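Local structure of putative NADH-depentdent flavin oxidoreductase (Cupriavidus metallidurans, 5OCS) at residues Gln187-Ile192 with Arg209-Val214; Glu213-Val218 with Val228-Ser233; Trp333-Ala338 with Asn346-Tyr351; Ile40-Met45 with Gly51-Glu56. The protein probably uses NADPH and bound FMN to reduce activated carbon-carbon double bonds, as an ene-reductase of the Old Yellow Enzyme family. All coordinates share one frame; numbering follows the deposited sequence.

Contact 1: residues Gln187-Ile192 with Arg209-Val214; sequences QFLSPI and RFPLEV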
# COMPACT_ATOMS: atom_id res chain seq x y z
N GLN D 187 -26.32 -21.56 2.84
CA GLN D 187 -26.69 -22.96 2.76
C GLN D 187 -28.02 -23.18 3.48
O GLN D 187 -28.82 -23.96 2.99
CB GLN D 187 -25.63 -23.88 3.35
CG GLN D 187 -24.37 -23.92 2.51
CD GLN D 187 -23.12 -24.31 3.27
OE1 GLN D 187 -23.16 -25.16 4.16
NE2 GLN D 187 -21.96 -23.75 2.86
N PHE D 188 -28.23 -22.54 4.62
CA PHE D 188 -29.51 -22.62 5.31
C PHE D 188 -30.60 -21.93 4.51
O PHE D 188 -31.74 -22.44 4.45
CB PHE D 188 -29.45 -22.06 6.73
CG PHE D 188 -29.02 -23.06 7.76
CD1 PHE D 188 -27.67 -23.28 8.01
CD2 PHE D 188 -29.94 -23.77 8.52
CE1 PHE D 188 -27.25 -24.16 8.99
CE2 PHE D 188 -29.54 -24.64 9.50
CZ PHE D 188 -28.19 -24.87 9.74
N LEU D 189 -30.29 -20.77 3.93
CA LEU D 189 -31.27 -20.02 3.17
C LEU D 189 -31.79 -20.80 1.95
O LEU D 189 -32.94 -20.64 1.56
CB LEU D 189 -30.74 -18.68 2.68
CG LEU D 189 -30.41 -17.70 3.82
CD1 LEU D 189 -29.66 -16.52 3.28
CD2 LEU D 189 -31.66 -17.23 4.54
N SER D 190 -30.90 -21.58 1.35
CA SER D 190 -31.15 -22.16 0.02
C SER D 190 -31.71 -23.56 0.06
O SER D 190 -31.08 -24.47 0.62
CB SER D 190 -29.87 -22.18 -0.84
OG SER D 190 -30.16 -22.78 -2.10
N PRO D 191 -32.86 -23.78 -0.60
CA PRO D 191 -33.34 -25.17 -0.76
C PRO D 191 -32.41 -26.14 -1.48
O PRO D 191 -32.60 -27.35 -1.40
CB PRO D 191 -34.61 -24.99 -1.59
CG PRO D 191 -35.10 -23.68 -1.21
CD PRO D 191 -33.86 -22.81 -1.09
N ILE D 192 -31.43 -25.63 -2.21
CA ILE D 192 -30.42 -26.47 -2.85
C ILE D 192 -29.53 -27.15 -1.85
O ILE D 192 -29.26 -28.34 -1.97
CB ILE D 192 -29.64 -25.63 -3.87
CG1 ILE D 192 -30.59 -25.31 -5.03
CG2 ILE D 192 -28.36 -26.33 -4.36
CD1 ILE D 192 -30.14 -24.11 -5.80
N ARG D 209 -34.60 -18.81 9.52
CA ARG D 209 -34.59 -18.87 10.96
C ARG D 209 -33.18 -18.89 11.55
O ARG D 209 -32.90 -18.09 12.43
CB ARG D 209 -35.37 -20.10 11.48
CG ARG D 209 -35.66 -20.11 13.00
CD ARG D 209 -36.50 -21.32 13.44
NE ARG D 209 -37.68 -21.51 12.58
CZ ARG D 209 -38.75 -20.71 12.58
NH1 ARG D 209 -38.84 -19.67 13.42
NH2 ARG D 209 -39.74 -20.91 11.73
N PHE D 210 -32.31 -19.80 11.11
CA PHE D 210 -30.98 -19.88 11.70
C PHE D 210 -30.10 -18.67 11.33
O PHE D 210 -29.48 -18.08 12.25
CB PHE D 210 -30.29 -21.19 11.35
CG PHE D 210 -28.92 -21.36 11.98
CD1 PHE D 210 -28.76 -21.33 13.38
CD2 PHE D 210 -27.79 -21.48 11.19
CE1 PHE D 210 -27.51 -21.51 13.96
CE2 PHE D 210 -26.52 -21.67 11.78
CZ PHE D 210 -26.39 -21.67 13.16
N PRO D 211 -30.07 -18.26 10.04
CA PRO D 211 -29.37 -17.00 9.74
C PRO D 211 -29.83 -15.80 10.60
O PRO D 211 -29.01 -15.00 11.08
CB PRO D 211 -29.70 -16.75 8.26
CG PRO D 211 -29.76 -18.16 7.72
CD PRO D 211 -30.41 -18.98 8.79
N LEU D 212 -31.15 -15.69 10.82
CA LEU D 212 -31.67 -14.63 11.67
C LEU D 212 -31.34 -14.84 13.15
O LEU D 212 -31.11 -13.84 13.85
CB LEU D 212 -33.17 -14.39 11.43
CG LEU D 212 -33.44 -13.80 10.05
CD1 LEU D 212 -34.93 -13.82 9.74
CD2 LEU D 212 -32.90 -12.41 9.88
N GLU D 213 -31.27 -16.09 13.62
CA GLU D 213 -30.78 -16.37 15.01
C GLU D 213 -29.35 -15.88 15.18
O GLU D 213 -28.98 -15.29 16.20
CB GLU D 213 -30.84 -17.84 15.37
CG GLU D 213 -32.28 -18.32 15.59
CD GLU D 213 -32.40 -19.79 15.77
OE1 GLU D 213 -31.36 -20.48 15.67
OE2 GLU D 213 -33.54 -20.26 16.02
N VAL D 214 -28.53 -16.15 14.17
CA VAL D 214 -27.11 -15.77 14.24
C VAL D 214 -27.01 -14.27 14.25
O VAL D 214 -26.30 -13.69 15.13
CB VAL D 214 -26.29 -16.37 13.08
CG1 VAL D 214 -24.84 -15.88 13.09
CG2 VAL D 214 -26.31 -17.87 13.22
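Phe188 and Phe210 meet ring against ring, their centroids 4.6 Å apart and their planes inclined at 44°, an oblique pair. Within it Phe210 is the intruder: its CD2 stands over the centre of one face of the Phe188 ring and lies 3.5 Å from Phe188 CE1. Phe210 CB follows over the same ring as a CH-pi donor, 4.2 Å from the Phe188 centroid. The side chain reaches this place because CG lies anti to the backbone N (chi1 -178°), which extends the ring from its helix toward helix 184-189. Beside the rings, Pro211, at the kink of helix 204-221, packs on both Phe188 and Leu189. Pro211 CD rests 3.8 Å from Phe188 CB, and Pro211 CG packs at 3.8 Å against Leu189 CD2 as the two side chains pass in opposite directions. The contact is wholly apolar. Helix 184-189, which ends where Ser190 opens an ST turn, is thus laid against the long helix 204-221. Met153 of helix 150-169 touches both phenylalanines, while Leu250 of helix 244-256 packs on Leu189, so the contact lies between two further helices outside the barrel strands.

Contact 2: residues Glu213-Val218 with Val228-Ser233; sequences EVFDAV and VWMRVS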
# COMPACT_ATOMS: atom_id res chain seq x y z
N GLU D 213 -31.27 -16.09 13.62
CA GLU D 213 -30.78 -16.37 15.01
C GLU D 213 -29.35 -15.88 15.18
O GLU D 213 -28.98 -15.29 16.20
CB GLU D 213 -30.84 -17.84 15.37
CG GLU D 213 -32.28 -18.32 15.59
CD GLU D 213 -32.40 -19.79 15.77
OE1 GLU D 213 -31.36 -20.48 15.67
OE2 GLU D 213 -33.54 -20.26 16.02
N VAL D 214 -28.53 -16.15 14.17
CA VAL D 214 -27.11 -15.77 14.24
C VAL D 214 -27.01 -14.27 14.25
O VAL D 214 -26.30 -13.69 15.13
CB VAL D 214 -26.29 -16.37 13.08
CG1 VAL D 214 -24.84 -15.88 13.09
CG2 VAL D 214 -26.31 -17.87 13.22
N PHE D 215 -27.70 -13.62 13.30
CA PHE D 215 -27.71 -12.16 13.25
C PHE D 215 -28.15 -11.60 14.60
O PHE D 215 -27.52 -10.67 15.14
CB PHE D 215 -28.64 -11.61 12.17
CG PHE D 215 -28.81 -10.14 12.28
CD1 PHE D 215 -27.90 -9.28 11.69
CD2 PHE D 215 -29.85 -9.62 13.03
CE1 PHE D 215 -28.01 -7.93 11.86
CE2 PHE D 215 -29.97 -8.27 13.20
CZ PHE D 215 -29.05 -7.42 12.61
N ASP D 216 -29.26 -12.12 15.14
CA ASP D 216 -29.75 -11.64 16.46
C ASP D 216 -28.75 -11.80 17.55
O ASP D 216 -28.57 -10.90 18.36
CB ASP D 216 -31.06 -12.36 16.87
CG ASP D 216 -32.26 -11.91 16.04
OD1 ASP D 216 -32.19 -10.82 15.42
OD2 ASP D 216 -33.28 -12.64 16.05
N ALA D 217 -28.07 -12.94 17.58
CA ALA D 217 -27.09 -13.17 18.60
C ALA D 217 -25.90 -12.23 18.52
O ALA D 217 -25.42 -11.74 19.56
CB ALA D 217 -26.63 -14.61 18.57
N VAL D 218 -25.45 -11.95 17.29
CA VAL D 218 -24.39 -10.97 17.05
C VAL D 218 -24.82 -9.57 17.45
O VAL D 218 -24.06 -8.83 18.10
CB VAL D 218 -23.94 -11.01 15.58
CG1 VAL D 218 -23.07 -9.79 15.25
CG2 VAL D 218 -23.17 -12.32 15.31
N VAL D 228 -24.40 -3.43 12.96
CA VAL D 228 -24.27 -4.80 12.58
C VAL D 228 -25.24 -4.98 11.41
O VAL D 228 -26.39 -4.48 11.44
CB VAL D 228 -24.65 -5.76 13.72
CG1 VAL D 228 -24.65 -7.23 13.25
CG2 VAL D 228 -23.76 -5.55 14.89
N TRP D 229 -24.79 -5.70 10.39
CA TRP D 229 -25.60 -5.93 9.20
C TRP D 229 -25.30 -7.30 8.60
O TRP D 229 -24.51 -8.06 9.17
CB TRP D 229 -25.42 -4.78 8.20
CG TRP D 229 -24.09 -4.70 7.53
CD1 TRP D 229 -23.71 -5.27 6.34
CD2 TRP D 229 -22.94 -3.99 7.99
NE1 TRP D 229 -22.41 -4.95 6.05
CE2 TRP D 229 -21.92 -4.17 7.06
CE3 TRP D 229 -22.67 -3.25 9.14
CZ2 TRP D 229 -20.65 -3.61 7.22
CZ3 TRP D 229 -21.43 -2.67 9.28
CH2 TRP D 229 -20.43 -2.88 8.36
N MET D 230 -25.97 -7.63 7.51
CA MET D 230 -25.73 -8.90 6.83
C MET D 230 -25.43 -8.70 5.37
O MET D 230 -26.00 -7.82 4.70
CB MET D 230 -26.95 -9.84 6.97
CG MET D 230 -26.69 -11.28 6.53
SD MET D 230 -28.11 -12.37 6.83
CE MET D 230 -28.02 -12.49 8.59
N ARG D 231 -24.60 -9.61 4.86
CA ARG D 231 -24.30 -9.73 3.45
C ARG D 231 -25.22 -10.78 2.88
O ARG D 231 -25.26 -11.87 3.42
CB ARG D 231 -22.84 -10.19 3.29
CG ARG D 231 -22.37 -10.39 1.86
CD ARG D 231 -22.33 -9.10 1.06
NE ARG D 231 -21.42 -9.24 -0.09
CZ ARG D 231 -20.09 -9.09 -0.07
NH1 ARG D 231 -19.46 -8.67 1.01
NH2 ARG D 231 -19.41 -9.31 -1.19
N VAL D 232 -25.94 -10.45 1.80
CA VAL D 232 -26.94 -11.35 1.22
C VAL D 232 -26.73 -11.47 -0.27
O VAL D 232 -26.45 -10.47 -0.93
CB VAL D 232 -28.37 -10.84 1.47
CG1 VAL D 232 -29.41 -11.81 0.88
CG2 VAL D 232 -28.64 -10.65 2.98
N SER D 233 -26.84 -12.69 -0.80
CA SER D 233 -26.82 -12.86 -2.25
C SER D 233 -28.15 -12.48 -2.85
O SER D 233 -29.15 -12.98 -2.38
CB SER D 233 -26.56 -14.32 -2.60
OG SER D 233 -26.60 -14.45 -4.01
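In this TIM barrel, helix 204-221 packs on the outside and leads through a loop to barrel strand 228-233, and the contact joins that helix to that strand. The short segments run nearly antiparallel, at 155°, with axes 9.1 Å apart. Phe215 carries the largest share of the contact. A chi1 of 170° swings the ring off the helix toward the strand, where Phe215 CE1 lies 3.7 Å from Val228 CG1. The backbone comes to the rim of this ring: Trp229 CA is near its plane, 4.1 Å from Phe215 CE1, and Val228 O also meets the edge. At the root of the same side chain, Phe215 CB touches the methyl Met230 CE at 3.7 Å; the bend at chi3 (-72°) turns that methyl at the end of an otherwise extended chain. One turn on, Val218 CG1 meets Val228 CG1 at 3.6 Å, so a single valine methyl serves both helix residues. Val228 and Met230 face the helix, whereas the intervening Trp229 points away. Helix and strand share no hydrogen bond, which implies cohesion by hydrophobic burial; the bond of Trp229 NE1 to Glu176 OE1 and the salt bridge of FMN-binding Arg231 to Glu176 lie outside this contact.

Contact 3: residues Trp333-Ala338 with Asn346-Tyr351; sequences WPWHAA and NAPKQY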
# COMPACT_ATOMS: atom_id res chain seq x y z
N TRP D 333 -7.71 3.94 -5.66
CA TRP D 333 -8.94 4.15 -6.42
C TRP D 333 -9.79 5.34 -5.93
O TRP D 333 -10.24 6.17 -6.77
CB TRP D 333 -9.79 2.87 -6.47
CG TRP D 333 -10.93 2.93 -7.48
CD1 TRP D 333 -10.89 2.48 -8.74
CD2 TRP D 333 -12.24 3.49 -7.29
NE1 TRP D 333 -12.09 2.72 -9.38
CE2 TRP D 333 -12.94 3.33 -8.51
CE3 TRP D 333 -12.90 4.09 -6.20
CZ2 TRP D 333 -14.25 3.75 -8.69
CZ3 TRP D 333 -14.23 4.52 -6.38
CH2 TRP D 333 -14.88 4.35 -7.63
N PRO D 334 -9.97 5.50 -4.61
CA PRO D 334 -10.79 6.64 -4.19
C PRO D 334 -10.11 7.97 -4.47
O PRO D 334 -10.80 8.95 -4.82
CB PRO D 334 -11.02 6.41 -2.69
CG PRO D 334 -10.69 4.92 -2.47
CD PRO D 334 -9.62 4.63 -3.47
N TRP D 335 -8.78 8.04 -4.39
CA TRP D 335 -8.11 9.30 -4.82
C TRP D 335 -8.38 9.63 -6.33
O TRP D 335 -8.71 10.77 -6.73
CB TRP D 335 -6.62 9.21 -4.68
CG TRP D 335 -6.07 8.95 -3.32
CD1 TRP D 335 -6.73 8.61 -2.18
CD2 TRP D 335 -4.67 8.93 -3.00
NE1 TRP D 335 -5.83 8.44 -1.14
CE2 TRP D 335 -4.56 8.65 -1.63
CE3 TRP D 335 -3.51 9.19 -3.74
CZ2 TRP D 335 -3.31 8.56 -0.99
CZ3 TRP D 335 -2.29 9.11 -3.12
CH2 TRP D 335 -2.20 8.80 -1.75
N HIS D 336 -8.25 8.60 -7.15
CA HIS D 336 -8.41 8.71 -8.60
C HIS D 336 -9.84 9.03 -8.95
O HIS D 336 -10.05 9.90 -9.84
CB HIS D 336 -7.89 7.48 -9.28
CG HIS D 336 -6.45 7.25 -9.00
ND1 HIS D 336 -5.88 6.00 -9.00
CD2 HIS D 336 -5.49 8.11 -8.59
CE1 HIS D 336 -4.59 6.11 -8.68
NE2 HIS D 336 -4.33 7.39 -8.44
N ALA D 337 -10.79 8.45 -8.20
CA ALA D 337 -12.20 8.80 -8.37
C ALA D 337 -12.52 10.25 -7.99
O ALA D 337 -13.29 10.97 -8.70
CB ALA D 337 -13.12 7.81 -7.65
N ALA D 338 -11.97 10.69 -6.86
CA ALA D 338 -12.16 12.04 -6.39
C ALA D 338 -11.62 13.04 -7.40
O ALA D 338 -12.31 14.06 -7.69
CB ALA D 338 -11.50 12.23 -5.03
N ASN D 346 -9.28 12.11 2.21
CA ASN D 346 -8.27 12.03 3.26
C ASN D 346 -7.13 11.17 2.79
O ASN D 346 -7.35 10.01 2.47
CB ASN D 346 -8.83 11.33 4.47
CG ASN D 346 -9.75 12.19 5.23
OD1 ASN D 346 -9.32 13.09 5.91
ND2 ASN D 346 -11.05 11.93 5.11
N ALA D 347 -5.94 11.73 2.73
CA ALA D 347 -4.76 10.98 2.37
C ALA D 347 -3.75 11.24 3.50
O ALA D 347 -3.75 12.29 4.12
CB ALA D 347 -4.20 11.42 1.01
N PRO D 348 -2.90 10.23 3.76
CA PRO D 348 -1.90 10.44 4.79
C PRO D 348 -0.95 11.56 4.37
O PRO D 348 -0.56 11.63 3.19
CB PRO D 348 -1.17 9.10 4.83
CG PRO D 348 -1.43 8.45 3.55
CD PRO D 348 -2.76 8.94 3.10
N LYS D 349 -0.54 12.37 5.35
CA LYS D 349 0.37 13.50 5.10
C LYS D 349 1.64 13.08 4.40
O LYS D 349 2.24 13.87 3.68
CB LYS D 349 0.73 14.19 6.43
CG LYS D 349 1.43 13.28 7.46
CD LYS D 349 1.34 13.79 8.91
CE LYS D 349 1.81 12.73 9.88
NZ LYS D 349 1.61 13.15 11.28
N GLN D 350 2.12 11.85 4.66
CA GLN D 350 3.36 11.36 4.02
C GLN D 350 3.28 11.34 2.48
O GLN D 350 4.32 11.32 1.79
CB GLN D 350 3.73 9.96 4.48
CG GLN D 350 4.10 9.78 5.94
CD GLN D 350 2.91 9.62 6.91
OE1 GLN D 350 1.74 9.88 6.58
NE2 GLN D 350 3.24 9.29 8.16
N TYR D 351 2.04 11.31 1.94
CA TYR D 351 1.80 11.21 0.52
C TYR D 351 1.18 12.46 -0.09
O TYR D 351 0.86 12.47 -1.28
CB TYR D 351 0.89 10.02 0.25
CG TYR D 351 1.43 8.66 0.55
CD1 TYR D 351 2.78 8.42 0.76
CD2 TYR D 351 0.55 7.58 0.62
CE1 TYR D 351 3.25 7.15 0.99
CE2 TYR D 351 0.99 6.29 0.88
CZ TYR D 351 2.35 6.08 1.04
OH TYR D 351 2.79 4.79 1.28
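Trp335 reaches from helix 333-341 to the chain that follows it, and its indole makes the helix side of every contact with residues 346-351. At CB the chain turns so that CG stands anti to the carbonyl carbon (chi1 -59°), and the ring system extends off the flank of the helix. The first ring atom to meet the other segment is Trp335 NE1, 4.0 Å from Ala347 CB; the carbonyl Asn346 O, at 4.2 Å from NE1, is not a hydrogen-bond partner. CE2 continues along the same methyl, and Trp335 CZ2 comes nearer still, 3.6 Å from Ala347 CB. Trp335 CZ2 also has Pro348 CD at 4.1 Å, at the indole edge. At the far end Trp335 CH2 touches Tyr351 CD2 at 3.8 Å, again along the indole rim, with Tyr351 CB at 3.9 Å from CH2; the two side chains cross at about a right angle. Phe363 adds an edge-to-face ring to Trp335. Dispersion and hydrophobic burial thus hold the segment after helix 333-341, probably part of the C-terminal extension, to that helix, while Tyr351, its side chain about 7 Å from a bound FMN, bonds through OH to His41 ND1 of the second subunit.

Contact 4: residues Ile40-Met45 with Gly51-Glu56; sequences IHLGQM and GLLIIE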
# COMPACT_ATOMS: atom_id res chain seq x y z
N ILE D 40 0.54 -4.97 5.77
CA ILE D 40 0.82 -4.30 4.47
C ILE D 40 -0.47 -4.06 3.66
O ILE D 40 -0.75 -2.94 3.18
CB ILE D 40 1.79 -5.16 3.62
CG1 ILE D 40 3.12 -5.30 4.37
CG2 ILE D 40 1.97 -4.54 2.24
CD1 ILE D 40 4.14 -6.30 3.82
N HIS D 41 -1.30 -5.08 3.61
CA HIS D 41 -2.55 -5.02 2.83
C HIS D 41 -3.62 -4.14 3.42
O HIS D 41 -4.15 -3.24 2.75
CB HIS D 41 -3.06 -6.45 2.64
CG HIS D 41 -4.40 -6.53 2.00
ND1 HIS D 41 -4.62 -6.16 0.70
CD2 HIS D 41 -5.59 -6.90 2.51
CE1 HIS D 41 -5.90 -6.34 0.41
NE2 HIS D 41 -6.51 -6.76 1.51
N LEU D 42 -3.96 -4.40 4.68
CA LEU D 42 -4.96 -3.59 5.37
C LEU D 42 -4.46 -2.18 5.60
O LEU D 42 -5.24 -1.21 5.53
CB LEU D 42 -5.44 -4.28 6.68
CG LEU D 42 -6.27 -5.54 6.46
CD1 LEU D 42 -6.63 -6.13 7.80
CD2 LEU D 42 -7.55 -5.33 5.64
N GLY D 43 -3.15 -2.03 5.81
CA GLY D 43 -2.60 -0.66 5.87
C GLY D 43 -2.84 0.14 4.59
O GLY D 43 -3.36 1.29 4.65
N GLN D 44 -2.55 -0.46 3.42
CA GLN D 44 -2.88 0.19 2.12
C GLN D 44 -4.34 0.51 2.02
O GLN D 44 -4.72 1.61 1.62
CB GLN D 44 -2.64 -0.71 0.90
CG GLN D 44 -1.22 -0.94 0.58
CD GLN D 44 -1.11 -2.08 -0.41
OE1 GLN D 44 -1.41 -1.91 -1.60
NE2 GLN D 44 -0.70 -3.24 0.08
N MET D 45 -5.17 -0.49 2.25
CA MET D 45 -6.59 -0.29 2.11
C MET D 45 -7.08 0.86 3.00
O MET D 45 -7.86 1.71 2.54
CB MET D 45 -7.34 -1.59 2.45
CG MET D 45 -7.17 -2.74 1.50
SD MET D 45 -7.59 -2.47 -0.24
CE MET D 45 -6.06 -2.01 -0.95
N GLY D 51 -14.42 5.51 2.51
CA GLY D 51 -15.12 5.72 3.75
C GLY D 51 -15.13 4.57 4.73
O GLY D 51 -15.09 4.78 5.96
N LEU D 52 -15.13 3.36 4.19
CA LEU D 52 -15.37 2.17 4.95
C LEU D 52 -14.44 1.05 4.46
O LEU D 52 -14.32 0.76 3.27
CB LEU D 52 -16.83 1.78 4.76
CG LEU D 52 -17.24 0.53 5.52
CD1 LEU D 52 -17.08 0.65 7.05
CD2 LEU D 52 -18.65 0.10 5.14
N LEU D 53 -13.79 0.41 5.42
CA LEU D 53 -13.04 -0.81 5.13
C LEU D 53 -13.77 -1.97 5.80
O LEU D 53 -14.15 -1.89 7.00
CB LEU D 53 -11.63 -0.67 5.72
CG LEU D 53 -10.79 -1.95 5.79
CD1 LEU D 53 -10.52 -2.57 4.45
CD2 LEU D 53 -9.49 -1.63 6.50
N ILE D 54 -13.97 -3.06 5.07
CA ILE D 54 -14.53 -4.27 5.64
C ILE D 54 -13.47 -5.33 5.52
O ILE D 54 -13.14 -5.71 4.39
CB ILE D 54 -15.79 -4.75 4.87
CG1 ILE D 54 -16.79 -3.60 4.70
CG2 ILE D 54 -16.44 -5.91 5.63
CD1 ILE D 54 -18.03 -3.94 3.89
N ILE D 55 -12.96 -5.78 6.68
CA ILE D 55 -11.95 -6.81 6.73
C ILE D 55 -12.54 -8.12 6.18
O ILE D 55 -13.74 -8.38 6.36
CB ILE D 55 -11.40 -6.97 8.17
CG1 ILE D 55 -10.53 -5.76 8.57
CG2 ILE D 55 -10.53 -8.23 8.33
CD1 ILE D 55 -10.34 -5.58 10.06
N GLU D 56 -11.69 -8.91 5.53
CA GLU D 56 -12.05 -10.16 4.91
C GLU D 56 -12.82 -11.11 5.83
O GLU D 56 -12.75 -11.03 7.06
CB GLU D 56 -10.80 -10.91 4.45
CG GLU D 56 -9.93 -11.43 5.57
CD GLU D 56 -8.56 -11.88 5.08
OE1 GLU D 56 -8.44 -13.03 4.57
OE2 GLU D 56 -7.61 -11.08 5.19
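Leu53 and Ile55 are the residues of segment 51-56 that touch residues 40-45 of helix 36-46. Leu52, the first strand residue, instead hydrogen-bonds through its backbone to Ile19 and Ile21. Leu53 turns toward the helix, and a chi1 of 167° pushes its CD1 between two residues one turn apart. Leu53 CD1 lies 3.9 Å from Met45 CB and 4.2 Å from Leu42 CD2. Met45 offers only its root here: bends at chi2 and chi3 carry the rest of its chain away, and its CG lies over a face of the His41 ring. The axes of the short segments are 10.0 Å apart and their directions differ by 161°, the nearly antiparallel setting of helix and following strand in the beta-alpha-beta unit made by strand 19-21, helix 36-46 and strand 52-59 of the TIM barrel. Ile54 points away from the helix. Ile55 comes next, with CG1 4.0 Å from Leu42 CD1, the two side chains crossing at about a right angle. Leu42 thus spans both strand residues with its two methyls, and Val85 of helix 76-92 also packs on it. Glu56 ends the segment with OE1 bonded to Gln26 N. On the helix, Gln44 NE2 bonds to Ile40 O at 3.1 Å from above the carbonyl plane, opposite the face reached by Gln44 N; Gln44 OE1 meets Arg332 NH1 of the second subunit.

All four contacts are apolar and mostly buried, but they occupy different layers. Contacts 2 and 4 each set a helix against its following strand in the same eight-stranded barrel, on opposite sides of the chain's centre; Trp229 CZ2 and Ile54 CD1 touch at 4.3 Å. Contact 1 shares helix 204-221 with contact 2 and lies farther out, joining helix to helix through aromatic rings and a proline, where contact 2 sets one phenylalanine against aliphatic side chains and contact 4 is wholly aliphatic. Contact 3 is the most peripheral, its centre about 23 Å from the centre of the chain. It and contact 4 both reach the second subunit: Tyr351 of one subunit bonds to His41 of the other.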